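Local coordinates for pectate lyase (Paenibacillus sp. 0602, PDB 5GT5), which cleaves polygalacturonate and pectins by endo-acting, eliminative depolymerisation, probably with the help of calcium, at residues 188-193 and 264-269. The protein carries 1 engineered substitution. Sequence-based numbering, arbitrary orientation.
Sequences ISWSTF and TLHHNV
Ile188 and Ser189 pair in parallel with Leu265 and His266, and the strands pair again at Thr192 and Val269, after both have turned sharply. Trp190 and His267, both left-handed helical (phi 54°, psi 38°), turn the two strands at matching positions. Parallel-ladder bonds, such as Ile188 N to Thr264 O (2.8 Å) and Phe193 N to Val269 O (2.8 Å), flank the bend. Within it, chi1 of Asn268 (-62°) sets CG beside its backbone N, and the amide bridges the coils: OD1 accepts from Ser191 N (2.9 Å), while ND2 donates to Ile188 O (3.0 Å) from above the carbonyl plane and also bonds Tyr270 OH. Asparagine suits the place because one short, flat group both accepts and donates; a leucine here would probably leave Ser191 N without its acceptor and Ile188 O with His266 N alone of its two donors. The Phe193 ring turns its edge to this amide. At the bend itself, the flat Trp190 six-membered ring and His267 ring suit an offset stack, centroids 4.7 Å apart. His267 NE2 hydrogen-bonds to Asp414 and its ND1 to His266 ND1 (2.8 Å), fixing the stacked ring; small Ser189 fits its CB over the His266 face, a CH-pi contact. An inward asparagine and an aromatic stack between coils are consistent with the parallel beta-helix of polysaccharide lyase family 1.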
ATOM      1  N   ILE A 188      13.909   4.956  -5.116  1.00  4.54           N
ATOM      2  CA  ILE A 188      14.969   4.650  -6.057  1.00  4.06           C
ATOM      3  C   ILE A 188      16.316   5.012  -5.444  1.00  5.67           C
ATOM      4  O   ILE A 188      16.559   6.184  -5.116  1.00  5.94           O
ATOM      5  CB  ILE A 188      14.784   5.396  -7.412  1.00  4.04           C
ATOM      6  CG1 ILE A 188      13.368   5.194  -7.993  1.00  6.32           C
ATOM      7  CG2 ILE A 188      15.865   4.954  -8.395  1.00  5.59           C
ATOM      8  CD1 ILE A 188      13.106   5.887  -9.362  1.00  7.69           C
ATOM      9  N   SER A 189      17.190   4.006  -5.260  1.00  6.64           N
ATOM     10  CA  SER A 189      18.424   4.246  -4.511  1.00  5.35           C
ATOM     11  C   SER A 189      19.634   3.586  -5.135  1.00  6.61           C
ATOM     12  O   SER A 189      19.517   2.607  -5.893  1.00  6.27           O
ATOM     13  CB  SER A 189      18.293   3.821  -3.046  1.00  7.73           C
ATOM     14  OG  SER A 189      18.002   2.430  -2.934  1.00  7.34           O
ATOM     15  N   TRP A 190      20.803   4.154  -4.845  1.00  5.91           N
ATOM     16  CA  TRP A 190      22.074   3.560  -5.230  1.00  5.56           C
ATOM     17  C   TRP A 190      22.146   3.274  -6.722  1.00  5.35           C
ATOM     18  O   TRP A 190      22.708   2.262  -7.139  1.00  6.92           O
ATOM     19  CB  TRP A 190      22.366   2.280  -4.390  1.00  6.12           C
ATOM     20  CG  TRP A 190      22.731   2.648  -2.988  1.00  7.17           C
ATOM     21  CD1 TRP A 190      21.938   2.571  -1.869  1.00  9.60           C
ATOM     22  CD2 TRP A 190      23.979   3.214  -2.559  1.00  7.61           C
ATOM     23  NE1 TRP A 190      22.633   3.049  -0.768  1.00 10.06           N
ATOM     24  CE2 TRP A 190      23.887   3.431  -1.171  1.00  9.11           C
ATOM     25  CE3 TRP A 190      25.177   3.503  -3.208  1.00 10.12           C
ATOM     26  CZ2 TRP A 190      24.935   3.980  -0.434  1.00 11.93           C
ATOM     27  CZ3 TRP A 190      26.227   4.042  -2.459  1.00  9.40           C
ATOM     28  CH2 TRP A 190      26.091   4.274  -1.098  1.00  8.56           C
ATOM     29  N   SER A 191      21.582   4.165  -7.526  1.00  6.39           N
ATOM     30  CA  SER A 191      21.455   3.945  -8.973  1.00  5.61           C
ATOM     31  C   SER A 191      22.145   5.015  -9.790  1.00  4.91           C
ATOM     32  O   SER A 191      22.282   6.155  -9.338  1.00  7.13           O
ATOM     33  CB  SER A 191      19.981   3.790  -9.388  1.00  6.27           C
ATOM     34  OG  SER A 191      19.430   2.616  -8.769  1.00  5.07           O
ATOM     35  N   THR A 192      22.575   4.621 -10.978  1.00  6.84           N
ATOM     36  CA  THR A 192      23.245   5.532 -11.908  1.00  5.51           C
ATOM     37  C   THR A 192      22.355   5.783 -13.109  1.00  5.97           C
ATOM     38  O   THR A 192      21.781   4.834 -13.669  1.00  7.76           O
ATOM     39  CB  THR A 192      24.556   4.894 -12.382  1.00  6.13           C
ATOM     40  OG1 THR A 192      25.449   4.822 -11.252  1.00 10.45           O
ATOM     41  CG2 THR A 192      25.184   5.742 -13.495  1.00  9.30           C
ATOM     42  N   PHE A 193      22.225   7.063 -13.484  1.00  5.69           N
ATOM     43  CA  PHE A 193      21.508   7.499 -14.665  1.00  6.22           C
ATOM     44  C   PHE A 193      22.518   8.303 -15.450  1.00  7.11           C
ATOM     45  O   PHE A 193      23.035   9.288 -14.929  1.00  7.86           O
ATOM     46  CB  PHE A 193      20.294   8.350 -14.234  1.00  5.71           C
ATOM     47  CG  PHE A 193      19.374   7.647 -13.258  1.00  5.52           C
ATOM     48  CD1 PHE A 193      19.661   7.630 -11.880  1.00  5.18           C
ATOM     49  CD2 PHE A 193      18.233   6.989 -13.721  1.00  6.41           C
ATOM     50  CE1 PHE A 193      18.807   6.984 -10.988  1.00  5.91           C
ATOM     51  CE2 PHE A 193      17.391   6.316 -12.845  1.00  7.05           C
ATOM     52  CZ  PHE A 193      17.671   6.288 -11.488  1.00  6.43           C
ATOM     53  N   THR A 264      10.970   8.540  -3.059  1.00  6.16           N
ATOM     54  CA  THR A 264      12.251   8.875  -2.451  1.00  5.64           C
ATOM     55  C   THR A 264      13.343   8.534  -3.428  1.00  6.50           C
ATOM     56  O   THR A 264      13.377   7.411  -3.963  1.00  6.55           O
ATOM     57  CB  THR A 264      12.491   8.047  -1.175  1.00  6.03           C
ATOM     58  OG1 THR A 264      11.385   8.228  -0.286  1.00  6.25           O
ATOM     59  CG2 THR A 264      13.792   8.442  -0.486  1.00  7.95           C
ATOM     60  N   LEU A 265      14.264   9.481  -3.646  1.00  5.78           N
ATOM     61  CA  LEU A 265      15.491   9.258  -4.448  1.00  4.74           C
ATOM     62  C   LEU A 265      16.695   9.444  -3.526  1.00  6.44           C
ATOM     63  O   LEU A 265      16.785  10.475  -2.854  1.00  6.88           O
ATOM     64  CB  LEU A 265      15.598  10.305  -5.568  1.00  7.19           C
ATOM     65  CG  LEU A 265      14.355  10.482  -6.449  1.00  6.90           C
ATOM     66  CD1 LEU A 265      14.565  11.623  -7.428  1.00  8.73           C
ATOM     67  CD2 LEU A 265      14.020   9.183  -7.197  1.00  8.55           C
ATOM     68  N   HIS A 266      17.632   8.506  -3.477  1.00  6.63           N
ATOM     69  CA  HIS A 266      18.805   8.738  -2.637  1.00  5.70           C
ATOM     70  C   HIS A 266      20.011   7.947  -3.068  1.00  5.68           C
ATOM     71  O   HIS A 266      19.882   6.821  -3.590  1.00  6.30           O
ATOM     72  CB  HIS A 266      18.506   8.569  -1.130  1.00  5.35           C
ATOM     73  CG  HIS A 266      18.430   7.164  -0.658  1.00  7.03           C
ATOM     74  ND1 HIS A 266      19.546   6.460  -0.237  1.00  9.16           N
ATOM     75  CD2 HIS A 266      17.376   6.325  -0.493  1.00  6.86           C
ATOM     76  CE1 HIS A 266      19.182   5.255   0.138  1.00  7.65           C
ATOM     77  NE2 HIS A 266      17.862   5.141  -0.003  1.00  8.04           N
ATOM     78  N   HIS A 267      21.195   8.544  -2.869  1.00  7.51           N
ATOM     79  CA  HIS A 267      22.458   7.903  -3.280  1.00  5.77           C
ATOM     80  C   HIS A 267      22.421   7.516  -4.758  1.00  6.78           C
ATOM     81  O   HIS A 267      22.929   6.478  -5.178  1.00  7.32           O
ATOM     82  CB  HIS A 267      22.815   6.717  -2.344  1.00  8.43           C
ATOM     83  CG  HIS A 267      23.142   7.160  -0.953  1.00  9.15           C
ATOM     84  ND1 HIS A 267      22.177   7.354   0.023  1.00  8.11           N
ATOM     85  CD2 HIS A 267      24.319   7.543  -0.381  1.00  9.59           C
ATOM     86  CE1 HIS A 267      22.739   7.831   1.114  1.00  8.44           C
ATOM     87  NE2 HIS A 267      24.049   7.935   0.901  1.00  9.54           N
ATOM     88  N   ASN A 268      21.804   8.388  -5.562  1.00  7.06           N
ATOM     89  CA  ASN A 268      21.791   8.220  -7.018  1.00  6.18           C
ATOM     90  C   ASN A 268      22.688   9.229  -7.669  1.00  6.23           C
ATOM     91  O   ASN A 268      22.848  10.351  -7.161  1.00  7.23           O
ATOM     92  CB  ASN A 268      20.403   8.422  -7.626  1.00  6.39           C
ATOM     93  CG  ASN A 268      19.390   7.423  -7.133  1.00  6.73           C
ATOM     94  OD1 ASN A 268      19.727   6.279  -6.753  1.00  6.35           O
ATOM     95  ND2 ASN A 268      18.120   7.843  -7.138  1.00  5.46           N
ATOM     96  N   VAL A 269      23.268   8.842  -8.802  1.00  6.01           N
ATOM     97  CA  VAL A 269      24.034   9.780  -9.640  1.00  5.78           C
ATOM     98  C   VAL A 269      23.284  10.023 -10.935  1.00  6.25           C
ATOM     99  O   VAL A 269      22.943   9.069 -11.647  1.00  7.94           O
ATOM    100  CB  VAL A 269      25.447   9.232  -9.960  1.00  6.60           C
ATOM    101  CG1 VAL A 269      26.218  10.164 -10.922  1.00  9.19           C
ATOM    102  CG2 VAL A 269      26.236   9.014  -8.685  1.00  9.71           C
TER
HETATM  103  O   HOH W   1      17.142   2.442   0.050  1.00  7.61           O